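Local coordinates for protein 4-hydroxythreonine-4-phosphate dehydrogenase (PDB 6XMY) that probably catalyses the NAD-dependent oxidation of 4-(phosphooxy)-L-threonine in the pathway that makes pyridoxine 5'-phosphate, at residues A48-S51 with S56-F59; V152-C157 with Q188-S193; S158-A163 with T250-N255. One frame throughout, in Å; residues are numbered along the deposited sequence.

Contact 1. Residues A48-S51 with S56-F59. With EDO (1,2-ethanediol), chain E.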
ATOM      1  N   ALA A  48      10.793 -23.688   3.676  1.00 11.43           N
ATOM      2  CA  ALA A  48      10.492 -24.546   2.530  1.00 10.79           C
ATOM      3  C   ALA A  48      10.519 -23.756   1.230  1.00 12.48           C
ATOM      4  O   ALA A  48      10.989 -24.257   0.204  1.00 15.34           O
ATOM      5  CB  ALA A  48       9.132 -25.222   2.712  1.00 13.08           C
ATOM      6  N   ARG A  49      10.016 -22.519   1.252  1.00 12.18           N
ATOM      7  CA  ARG A  49      10.058 -21.687   0.054  1.00 11.60           C
ATOM      8  C   ARG A  49      11.497 -21.340  -0.317  1.00 11.77           C
ATOM      9  O   ARG A  49      11.855 -21.357  -1.500  1.00 12.55           O
ATOM     10  CB  ARG A  49       9.193 -20.441   0.258  1.00 10.07           C
ATOM     11  CG  ARG A  49       8.988 -19.569  -0.995  1.00 11.81           C
ATOM     12  CD  ARG A  49       8.179 -20.284  -2.102  1.00 11.53           C
ATOM     13  NE  ARG A  49       6.900 -20.807  -1.623  1.00 10.15           N
ATOM     14  CZ  ARG A  49       5.771 -20.108  -1.532  1.00  8.80           C
ATOM     15  NH1 ARG A  49       5.740 -18.820  -1.883  1.00 11.30           N
ATOM     16  NH2 ARG A  49       4.666 -20.698  -1.071  1.00 12.00           N
ATOM     17  N   ALA A  50      12.349 -21.072   0.682  1.00 11.20           N
ATOM     18  CA  ALA A  50      13.763 -20.826   0.406  1.00 11.74           C
ATOM     19  C   ALA A  50      14.406 -22.042  -0.254  1.00 11.75           C
ATOM     20  O   ALA A  50      15.184 -21.913  -1.210  1.00 12.63           O
ATOM     21  CB  ALA A  50      14.489 -20.452   1.705  1.00 12.49           C
ATOM     22  N   SER A  51      14.094 -23.235   0.245  1.00 12.89           N
ATOM     23  CA  SER A  51      14.608 -24.448  -0.381  0.58 14.28           C
ATOM     24  C   SER A  51      14.121 -24.581  -1.818  1.00 12.72           C
ATOM     25  O   SER A  51      14.898 -24.935  -2.711  1.00 15.15           O
ATOM     26  CB  SER A  51      14.207 -25.671   0.439  0.58 15.16           C
ATOM     27  OG  SER A  51      14.894 -25.689   1.677  0.58 19.05           O
ATOM     28  N   SER A  56      20.119 -20.049   0.153  1.00 16.22           N
ATOM     29  CA  SER A  56      20.776 -20.417   1.405  0.54 16.97           C
ATOM     30  C   SER A  56      20.604 -19.253   2.377  1.00 16.55           C
ATOM     31  O   SER A  56      21.292 -18.236   2.269  1.00 19.41           O
ATOM     32  CB  SER A  56      22.248 -20.735   1.166  0.54 18.42           C
ATOM     33  OG  SER A  56      22.398 -21.877   0.338  0.54 21.32           O
ATOM     34  N   ILE A  57      19.685 -19.409   3.324  1.00 14.67           N
ATOM     35  CA  ILE A  57      19.352 -18.367   4.290  1.00 14.97           C
ATOM     36  C   ILE A  57      19.424 -18.966   5.681  1.00 14.97           C
ATOM     37  O   ILE A  57      18.985 -20.100   5.903  1.00 18.35           O
ATOM     38  CB  ILE A  57      17.934 -17.811   4.034  1.00 13.29           C
ATOM     39  CG1 ILE A  57      17.869 -17.131   2.668  1.00 14.76           C
ATOM     40  CG2 ILE A  57      17.517 -16.839   5.130  1.00 13.84           C
ATOM     41  CD1 ILE A  57      16.470 -16.801   2.219  1.00 16.95           C
ATOM     42  N   LYS A  58      19.969 -18.200   6.624  1.00 14.04           N
ATOM     43  CA  LYS A  58      19.953 -18.589   8.026  1.00 14.75           C
ATOM     44  C   LYS A  58      18.832 -17.833   8.725  1.00 14.60           C
ATOM     45  O   LYS A  58      18.802 -16.597   8.715  1.00 16.34           O
ATOM     46  CB  LYS A  58      21.301 -18.313   8.684  1.00 15.64           C
ATOM     47  CG  LYS A  58      22.408 -19.222   8.152  1.00 16.90           C
ATOM     48  CD  LYS A  58      23.766 -18.800   8.656  1.00 18.83           C
ATOM     49  CE  LYS A  58      24.877 -19.559   7.957  1.00 20.98           C
ATOM     50  NZ  LYS A  58      24.715 -21.028   8.094  1.00 22.48           N
ATOM     51  N   PHE A  59      17.912 -18.567   9.323  1.00 13.60           N
ATOM     52  CA  PHE A  59      16.736 -17.977   9.940  1.00 12.76           C
ATOM     53  C   PHE A  59      16.938 -17.831  11.440  1.00 13.37           C
ATOM     54  O   PHE A  59      17.416 -18.755  12.112  1.00 17.44           O
ATOM     55  CB  PHE A  59      15.509 -18.848   9.678  1.00 13.19           C
ATOM     56  CG  PHE A  59      15.125 -18.923   8.228  1.00 14.38           C
ATOM     57  CD1 PHE A  59      14.275 -17.977   7.674  1.00 13.89           C
ATOM     58  CD2 PHE A  59      15.632 -19.926   7.413  1.00 15.34           C
ATOM     59  CE1 PHE A  59      13.929 -18.039   6.334  1.00 15.15           C
ATOM     60  CE2 PHE A  59      15.279 -19.996   6.075  1.00 14.31           C
ATOM     61  CZ  PHE A  59      14.428 -19.051   5.537  1.00 14.91           C
TER
HETATM   62  C1  EDO E 404       6.223 -23.977   0.343  1.00 25.67           C
HETATM   63  O1  EDO E 404       5.136 -23.388  -0.372  1.00 25.77           O
HETATM   64  C2  EDO E 404       7.211 -24.539  -0.664  1.00 24.77           C
HETATM   65  O2  EDO E 404       7.731 -23.445  -1.419  1.00 23.44           O
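Ala50, two residues before the end of helix 43-52, faces the extended chain that carries Ile57 and Phe59 into strand 58-61; the nearest CA atoms are those of Ala50 and Ser56, 7.1 Å apart. No hydrogen bond crosses. Instead the methyl of Ala50 is met by two larger side chains, Ile57 through CD1 (4.2 Å from Ala50 CB) and Phe59 through CZ (4.1 Å from Ala50 CB). The phenyl ring presents its edge to the alanine, while Ile57 CG2 lies 3.8 Å above one face of the Phe59 ring, displaced toward the rim. This is helix-against-edge-strand packing in an alpha/beta fold: 58-61 is an outermost strand within the chain, beside strand 74-79, and Leu28 of helix 23-29 touches both Ile57 and Phe59. The end of the Arg49 side chain leads away from the strand. Its chain leaves with CG opposite the backbone N (chi1 -172°) and bends at chi2 and chi3, which puts the guanidinium in a salt bridge with Asp25 and beside an ethanediol, probably from the crystallisation liquor. Arg49 NE donates to ethanediol O2 at 2.8 Å, and Arg49 NH2 to ethanediol O1, in the guanidinium plane, at 2.8 Å.

Contact 2. Residues V152-C157 with Q188-S193. With SO4 (sulfate ion), chain J.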
ATOM      1  N   VAL A 152      -6.280   7.182   3.118  1.00 10.35           N
ATOM      2  CA  VAL A 152      -6.082   7.433   1.697  1.00 10.84           C
ATOM      3  C   VAL A 152      -5.045   6.455   1.172  1.00  9.37           C
ATOM      4  O   VAL A 152      -3.952   6.331   1.738  1.00 11.81           O
ATOM      5  CB  VAL A 152      -5.632   8.879   1.418  1.00 11.61           C
ATOM      6  CG1 VAL A 152      -5.400   9.065  -0.087  1.00 12.07           C
ATOM      7  CG2 VAL A 152      -6.647   9.879   1.948  1.00 13.98           C
ATOM      8  N   MET A 153      -5.389   5.765   0.095  1.00  8.99           N
ATOM      9  CA  MET A 153      -4.435   4.943  -0.636  0.57  8.54           C
ATOM     10  C   MET A 153      -3.711   5.826  -1.642  1.00  8.21           C
ATOM     11  O   MET A 153      -4.345   6.465  -2.494  1.00 10.79           O
ATOM     12  CB  MET A 153      -5.141   3.810  -1.375  0.57  9.50           C
ATOM     13  CG  MET A 153      -4.229   3.077  -2.357  0.57 10.46           C
ATOM     14  SD  MET A 153      -5.061   1.832  -3.366  0.57 13.12           S
ATOM     15  CE  MET A 153      -5.769   0.792  -2.089  0.57 14.75           C
ATOM     16  N   MET A 154      -2.390   5.867  -1.547  1.00  8.28           N
ATOM     17  CA  MET A 154      -1.582   6.649  -2.471  1.00  9.29           C
ATOM     18  C   MET A 154      -0.479   5.758  -3.007  1.00  9.14           C
ATOM     19  O   MET A 154       0.279   5.174  -2.231  1.00 11.26           O
ATOM     20  CB  MET A 154      -0.990   7.897  -1.808  1.00 10.19           C
ATOM     21  CG  MET A 154      -0.206   8.762  -2.780  1.00 12.02           C
ATOM     22  SD  MET A 154       0.505  10.226  -2.019  1.00 13.35           S
ATOM     23  CE  MET A 154       1.894   9.529  -1.138  1.00 14.35           C
ATOM     24  N   LEU A 155      -0.404   5.622  -4.317  1.00  9.16           N
ATOM     25  CA  LEU A 155       0.747   4.979  -4.933  0.84  9.30           C
ATOM     26  C   LEU A 155       1.777   6.039  -5.304  1.00 11.18           C
ATOM     27  O   LEU A 155       1.428   7.145  -5.741  1.00 11.64           O
ATOM     28  CB  LEU A 155       0.339   4.131  -6.145  0.84  9.57           C
ATOM     29  CG  LEU A 155      -0.044   2.679  -5.789  0.84 12.99           C
ATOM     30  CD1 LEU A 155      -1.344   2.610  -4.983  0.84 12.36           C
ATOM     31  CD2 LEU A 155      -0.134   1.796  -7.030  0.84 19.49           C
ATOM     32  N   ALA A 156       3.046   5.705  -5.109  1.00 10.04           N
ATOM     33  CA  ALA A 156       4.113   6.683  -5.243  1.00 11.58           C
ATOM     34  C   ALA A 156       5.300   6.066  -5.957  1.00 12.84           C
ATOM     35  O   ALA A 156       5.731   4.960  -5.620  1.00 12.97           O
ATOM     36  CB  ALA A 156       4.551   7.192  -3.864  1.00 12.46           C
ATOM     37  N   CYS A 157       5.818   6.792  -6.939  1.00 13.83           N
ATOM     38  CA  CYS A 157       7.065   6.460  -7.609  1.00 14.01           C
ATOM     39  C   CYS A 157       7.735   7.776  -7.981  1.00 14.93           C
ATOM     40  O   CYS A 157       7.187   8.854  -7.741  1.00 16.67           O
ATOM     41  CB  CYS A 157       6.817   5.568  -8.831  1.00 12.67           C
ATOM     42  SG  CYS A 157       5.713   6.309 -10.077  1.00 15.74           S
ATOM     43  N   GLN A 188      -7.730  16.643   2.212  1.00 10.89           N
ATOM     44  CA  GLN A 188      -7.139  17.162   3.448  1.00 11.79           C
ATOM     45  C   GLN A 188      -6.063  16.213   3.969  1.00 12.52           C
ATOM     46  O   GLN A 188      -4.962  16.641   4.334  1.00 13.29           O
ATOM     47  CB  GLN A 188      -8.218  17.358   4.517  1.00 12.53           C
ATOM     48  CG  GLN A 188      -9.068  18.615   4.368  1.00 13.17           C
ATOM     49  CD  GLN A 188     -10.251  18.631   5.324  1.00 15.68           C
ATOM     50  OE1 GLN A 188     -10.606  17.608   5.918  1.00 18.46           O
ATOM     51  NE2 GLN A 188     -10.871  19.791   5.475  1.00 16.09           N
ATOM     52  N   GLN A 189      -6.353  14.911   3.977  1.00 13.17           N
ATOM     53  CA  GLN A 189      -5.363  13.949   4.443  1.00 11.66           C
ATOM     54  C   GLN A 189      -4.152  13.917   3.521  1.00 10.89           C
ATOM     55  O   GLN A 189      -3.008  13.898   3.991  1.00 13.30           O
ATOM     56  CB  GLN A 189      -5.986  12.561   4.564  1.00 11.19           C
ATOM     57  CG  GLN A 189      -4.999  11.513   5.048  1.00 16.30           C
ATOM     58  CD  GLN A 189      -4.454  11.819   6.427  1.00 14.75           C
ATOM     59  OE1 GLN A 189      -5.209  11.898   7.391  1.00 15.99           O
ATOM     60  NE2 GLN A 189      -3.141  12.008   6.522  1.00 17.07           N
ATOM     61  N   LEU A 190      -4.387  13.901   2.207  1.00 12.55           N
ATOM     62  CA  LEU A 190      -3.285  13.918   1.249  1.00 12.51           C
ATOM     63  C   LEU A 190      -2.398  15.141   1.460  1.00 13.42           C
ATOM     64  O   LEU A 190      -1.168  15.031   1.519  1.00 13.50           O
ATOM     65  CB  LEU A 190      -3.846  13.904  -0.177  1.00 12.74           C
ATOM     66  CG  LEU A 190      -2.799  14.056  -1.280  1.00 11.55           C
ATOM     67  CD1 LEU A 190      -1.783  12.928  -1.234  1.00 12.07           C
ATOM     68  CD2 LEU A 190      -3.470  14.130  -2.654  1.00 12.83           C
ATOM     69  N   HIS A 191      -3.012  16.322   1.570  1.00 12.22           N
ATOM     70  CA  HIS A 191      -2.246  17.547   1.766  1.00 12.94           C
ATOM     71  C   HIS A 191      -1.422  17.472   3.046  1.00 15.63           C
ATOM     72  O   HIS A 191      -0.227  17.801   3.055  1.00 15.67           O
ATOM     73  CB  HIS A 191      -3.213  18.735   1.800  1.00 14.35           C
ATOM     74  CG  HIS A 191      -2.577  20.034   2.178  1.00 17.78           C
ATOM     75  ND1 HIS A 191      -2.421  20.425   3.488  1.00 20.53           N
ATOM     76  CD2 HIS A 191      -2.083  21.044   1.422  1.00 19.14           C
ATOM     77  CE1 HIS A 191      -1.844  21.613   3.527  1.00 22.61           C
ATOM     78  NE2 HIS A 191      -1.622  22.008   2.286  1.00 21.52           N
ATOM     79  N   HIS A 192      -2.045  17.015   4.132  1.00 14.38           N
ATOM     80  CA  HIS A 192      -1.344  16.928   5.410  1.00 15.40           C
ATOM     81  C   HIS A 192      -0.146  15.997   5.319  1.00 15.11           C
ATOM     82  O   HIS A 192       0.939  16.316   5.820  1.00 17.89           O
ATOM     83  CB  HIS A 192      -2.302  16.445   6.494  1.00 18.28           C
ATOM     84  CG  HIS A 192      -1.655  16.291   7.835  1.00 20.39           C
ATOM     85  ND1 HIS A 192      -1.443  17.355   8.684  1.00 24.41           N
ATOM     86  CD2 HIS A 192      -1.153  15.201   8.462  1.00 21.22           C
ATOM     87  CE1 HIS A 192      -0.854  16.922   9.786  1.00 24.29           C
ATOM     88  NE2 HIS A 192      -0.665  15.621   9.674  1.00 24.59           N
ATOM     89  N   SER A 193      -0.325  14.839   4.686  1.00 14.73           N
ATOM     90  CA  SER A 193       0.765  13.878   4.591  1.00 15.97           C
ATOM     91  C   SER A 193       1.892  14.389   3.708  1.00 15.15           C
ATOM     92  O   SER A 193       3.068  14.207   4.036  1.00 18.29           O
ATOM     93  CB  SER A 193       0.242  12.541   4.075  1.00 16.52           C
ATOM     94  OG  SER A 193      -0.622  11.944   5.029  1.00 18.20           O
TER
HETATM   95  S   SO4 J 409      -1.591  20.926   7.641  1.00 82.11           S
HETATM   96  O1  SO4 J 409      -2.308  19.873   8.355  1.00 81.97           O
HETATM   97  O2  SO4 J 409      -0.881  20.343   6.507  1.00 81.85           O
HETATM   98  O3  SO4 J 409      -0.632  21.565   8.537  1.00 81.67           O
HETATM   99  O4  SO4 J 409      -2.547  21.920   7.161  1.00 83.44           O
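Met154 and Leu190 meet with their side chains crossing at about a right angle, and Met154 SD comes to 3.6 Å from Leu190 CD1. The methionine reaches that far because its chain is fully extended through chi1 (-177°) and chi2, and bends only at the last torsion, past the sulfur. Two residues earlier on the same strand, Val152 meets Gln189 in a different manner. Here the side chains slide past each other in opposite directions, so that one branch, Val152 CG2, lies 3.8 Å from Gln189 CB and 3.9 Å from Gln189 CG. The glutamine thus offers its aliphatic part to the strand, while a bend at chi2 (61°) carries the amide away. There Gln189 NE2 donates to Ser193 OG at 2.9 Å, with the hydroxyl oxygen almost in the amide plane; the bond spans one turn of helix 180-197 and limits rotation of the amide. The pattern is that of a helix packed on a sheet, for strand 152-156 is flanked by strands 161-164 and 284-288. Farther round the helix, His192 ND1 donates to O1 of a sulfate, probably from the crystallisation liquor, at 2.7 Å, nearly straight (171°) and in the ring plane; His196 grips the same anion, whose charge would be expected to favour protonated imidazoles. The Gln189 amide is served by Ser193 along the helix and His192 by the anion, so no hydrogen bond crosses to the strand, and the hold between helix and strand comes from close packing of carbon and sulfur, not from polar direction.

Contact 3. Residues S158-A163 with T250-N255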
ATOM      1  N   SER A 158       8.930   7.693  -8.571  1.00 17.72           N
ATOM      2  CA  SER A 158       9.636   8.921  -8.926  1.00 17.31           C
ATOM      3  C   SER A 158       8.863   9.749  -9.952  1.00 18.99           C
ATOM      4  O   SER A 158       8.987  10.979  -9.971  1.00 22.76           O
ATOM      5  CB  SER A 158      11.045   8.611  -9.430  1.00 21.19           C
ATOM      6  OG  SER A 158      10.994   8.027 -10.714  1.00 23.58           O
ATOM      7  N   GLN A 159       8.052   9.102 -10.798  1.00 18.10           N
ATOM      8  CA  GLN A 159       7.340   9.830 -11.845  1.00 19.31           C
ATOM      9  C   GLN A 159       6.158  10.607 -11.285  1.00 18.58           C
ATOM     10  O   GLN A 159       5.854  11.713 -11.756  1.00 17.76           O
ATOM     11  CB  GLN A 159       6.856   8.864 -12.931  1.00 18.81           C
ATOM     12  CG  GLN A 159       7.951   8.226 -13.775  1.00 21.59           C
ATOM     13  CD  GLN A 159       8.519   6.949 -13.169  1.00 22.77           C
ATOM     14  OE1 GLN A 159       8.227   6.602 -12.022  1.00 24.84           O
ATOM     15  NE2 GLN A 159       9.336   6.242 -13.945  1.00 23.86           N
ATOM     16  N   MET A 160       5.472  10.048 -10.291  1.00 15.47           N
ATOM     17  CA  MET A 160       4.211  10.644  -9.872  1.00 13.91           C
ATOM     18  C   MET A 160       3.737  10.002  -8.579  1.00 10.89           C
ATOM     19  O   MET A 160       4.166   8.908  -8.199  1.00 13.15           O
ATOM     20  CB  MET A 160       3.134  10.470 -10.952  1.00 15.04           C
ATOM     21  CG  MET A 160       2.809   9.008 -11.242  1.00 14.54           C
ATOM     22  SD  MET A 160       1.616   8.772 -12.567  1.00 14.51           S
ATOM     23  CE  MET A 160       2.581   9.306 -13.992  1.00 15.21           C
ATOM     24  N   LYS A 161       2.833  10.703  -7.916  1.00 11.46           N
ATOM     25  CA  LYS A 161       2.053  10.167  -6.815  1.00 10.07           C
ATOM     26  C   LYS A 161       0.593  10.233  -7.232  1.00 10.20           C
ATOM     27  O   LYS A 161       0.149  11.244  -7.784  1.00 11.93           O
ATOM     28  CB  LYS A 161       2.261  11.009  -5.549  1.00 11.61           C
ATOM     29  CG  LYS A 161       3.676  10.954  -4.981  1.00 12.70           C
ATOM     30  CD  LYS A 161       3.771  11.809  -3.733  1.00 13.27           C
ATOM     31  CE  LYS A 161       5.134  11.693  -3.060  1.00 15.96           C
ATOM     32  NZ  LYS A 161       6.252  12.139  -3.946  1.00 17.22           N
ATOM     33  N   VAL A 162      -0.151   9.154  -6.987  1.00 10.24           N
ATOM     34  CA  VAL A 162      -1.572   9.090  -7.322  1.00 10.05           C
ATOM     35  C   VAL A 162      -2.330   8.626  -6.089  1.00  8.39           C
ATOM     36  O   VAL A 162      -2.140   7.493  -5.629  1.00 10.19           O
ATOM     37  CB  VAL A 162      -1.862   8.165  -8.512  1.00 10.48           C
ATOM     38  CG1 VAL A 162      -3.366   8.072  -8.729  1.00 12.37           C
ATOM     39  CG2 VAL A 162      -1.172   8.683  -9.769  1.00 13.95           C
ATOM     40  N   ALA A 163      -3.178   9.496  -5.554  1.00  8.58           N
ATOM     41  CA  ALA A 163      -4.071   9.154  -4.459  1.00  9.15           C
ATOM     42  C   ALA A 163      -5.462   8.913  -5.020  1.00  8.87           C
ATOM     43  O   ALA A 163      -5.868   9.543  -6.000  1.00  9.86           O
ATOM     44  CB  ALA A 163      -4.127  10.292  -3.438  1.00  9.26           C
ATOM     45  N   THR A 250      -5.645  13.024 -20.204  1.00  9.70           N
ATOM     46  CA  THR A 250      -4.445  13.825 -20.435  1.00 10.44           C
ATOM     47  C   THR A 250      -3.813  14.427 -19.180  1.00 11.52           C
ATOM     48  O   THR A 250      -2.721  14.995 -19.279  1.00 12.59           O
ATOM     49  CB  THR A 250      -4.707  14.945 -21.453  1.00 11.45           C
ATOM     50  OG1 THR A 250      -5.817  15.738 -21.014  1.00 11.71           O
ATOM     51  CG2 THR A 250      -4.985  14.364 -22.844  1.00 13.12           C
ATOM     52  N   MET A 251      -4.427  14.272 -18.001  1.00 10.80           N
ATOM     53  CA  MET A 251      -3.923  14.912 -16.783  0.72 11.48           C
ATOM     54  C   MET A 251      -2.507  14.463 -16.450  1.00 11.98           C
ATOM     55  O   MET A 251      -1.710  15.237 -15.905  1.00 12.64           O
ATOM     56  CB  MET A 251      -4.853  14.555 -15.618  0.72 12.50           C
ATOM     57  CG  MET A 251      -4.382  15.012 -14.246  0.72 14.05           C
ATOM     58  SD  MET A 251      -5.578  14.663 -12.926  0.72 14.33           S
ATOM     59  CE  MET A 251      -5.321  12.918 -12.632  0.72 11.91           C
ATOM     60  N   PHE A 252      -2.182  13.205 -16.742  1.00 11.45           N
ATOM     61  CA  PHE A 252      -0.890  12.635 -16.375  1.00 12.88           C
ATOM     62  C   PHE A 252       0.231  13.021 -17.333  1.00 16.01           C
ATOM     63  O   PHE A 252       1.385  12.647 -17.094  1.00 19.03           O
ATOM     64  CB  PHE A 252      -0.995  11.109 -16.283  1.00 14.40           C
ATOM     65  CG  PHE A 252      -1.968  10.634 -15.238  1.00 15.65           C
ATOM     66  CD1 PHE A 252      -1.632  10.675 -13.890  1.00 20.36           C
ATOM     67  CD2 PHE A 252      -3.216  10.146 -15.598  1.00 17.53           C
ATOM     68  CE1 PHE A 252      -2.523  10.239 -12.929  1.00 20.81           C
ATOM     69  CE2 PHE A 252      -4.109   9.708 -14.640  1.00 19.88           C
ATOM     70  CZ  PHE A 252      -3.761   9.756 -13.301  1.00 20.83           C
ATOM     71  N   ILE A 253      -0.076  13.747 -18.400  1.00 18.20           N
ATOM     72  CA  ILE A 253       0.939  14.257 -19.311  1.00 24.52           C
ATOM     73  C   ILE A 253       1.429  15.602 -18.788  1.00 30.82           C
ATOM     74  O   ILE A 253       0.658  16.565 -18.700  1.00 32.74           O
ATOM     75  CB  ILE A 253       0.375  14.399 -20.731  1.00 23.78           C
ATOM     76  CG1 ILE A 253      -0.185  13.060 -21.216  1.00 23.80           C
ATOM     77  CG2 ILE A 253       1.448  14.918 -21.660  1.00 23.65           C
ATOM     78  CD1 ILE A 253      -1.001  13.183 -22.472  1.00 23.08           C
ATOM     79  N   THR A 254       2.711  15.681 -18.455  1.00 35.81           N
ATOM     80  CA  THR A 254       3.258  16.907 -17.891  1.00 38.29           C
ATOM     81  C   THR A 254       3.550  17.932 -18.982  1.00 40.86           C
ATOM     82  O   THR A 254       3.895  17.586 -20.115  1.00 39.76           O
ATOM     83  CB  THR A 254       4.555  16.610 -17.138  1.00 39.14           C
ATOM     84  OG1 THR A 254       5.560  16.194 -18.071  1.00 38.49           O
ATOM     85  CG2 THR A 254       4.337  15.510 -16.110  1.00 38.24           C
ATOM     86  N   ASN A 255       3.405  19.207 -18.627  1.00 42.00           N
ATOM     87  CA  ASN A 255       3.878  20.313 -19.449  1.00 46.21           C
ATOM     88  C   ASN A 255       4.628  21.306 -18.566  1.00 44.77           C
ATOM     89  O   ASN A 255       4.839  21.073 -17.371  1.00 44.50           O
ATOM     90  CB  ASN A 255       2.755  20.957 -20.284  1.00 50.58           C
ATOM     91  CG  ASN A 255       1.644  21.571 -19.435  1.00 52.75           C
ATOM     92  OD1 ASN A 255       1.883  22.100 -18.349  1.00 51.60           O
ATOM     93  ND2 ASN A 255       0.419  21.512 -19.947  1.00 54.42           N
TER
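Ile253 N donates to Thr250 O at 3.1 Å, closing the turn that carries Phe252. Opposite it stands a beta-hairpin, strands 152-156 and 161-164, linked by backbone bonds such as that between Val162 and Leu155. From this hairpin two side chains, Met160 and Val162, extend toward the single aromatic ring of Phe252, which comes from the turn at the end of helix 248-251. The phenylalanine CG stands anti to its carbonyl carbon (chi1 -61°), which brings the end of the ring nearer the hairpin than its CB direction alone would suggest. Met160 and Phe252 cross at about a right angle in a Met-aromatic contact: Met160 SD lies 5.0 Å from the centroid of the Phe252 ring and 55° off the ring normal, an oblique approach. Tyr263 of strand 262-265, the hairpin's neighbour in the sheet, meets the same phenylalanine with ring planes inclined at about 60°, and Val274 of helix 268-279 touches both Met160 and Phe252. The ring is therefore shared between hairpin, neighbouring strand and helix. Across the two segments the contact has no hydrogen bond and rests on sulfur-aromatic and methyl-ring packing. The two touches fall on adjacent ring carbons: Met160 SD lies 4.0 Å from Phe252 CD1, and Val162 CG2 lies 3.8 Å from Phe252 CE1.

In the fold
Contacts 2 and 3 share the hairpin of strands 152-156 and 161-164, with centres about 14 Å apart; Val152 CG1 packs on Ala163 CB between them. Contact 1 lies on the opposite side of the chain's centre, at an outermost strand, its centre about 36 Å and 40 Å from theirs. Contact 2 is buried, whereas contacts 1 and 3 are partly buried. All three are apolar and cross without a hydrogen bond, yet their means differ: a small methyl facing an aliphatic tip and a ring edge in contact 1, sulfur and methyl against leucine and the aliphatic part of a glutamine in contact 2, and an aromatic ring approached by sulfur and methyl in contact 3.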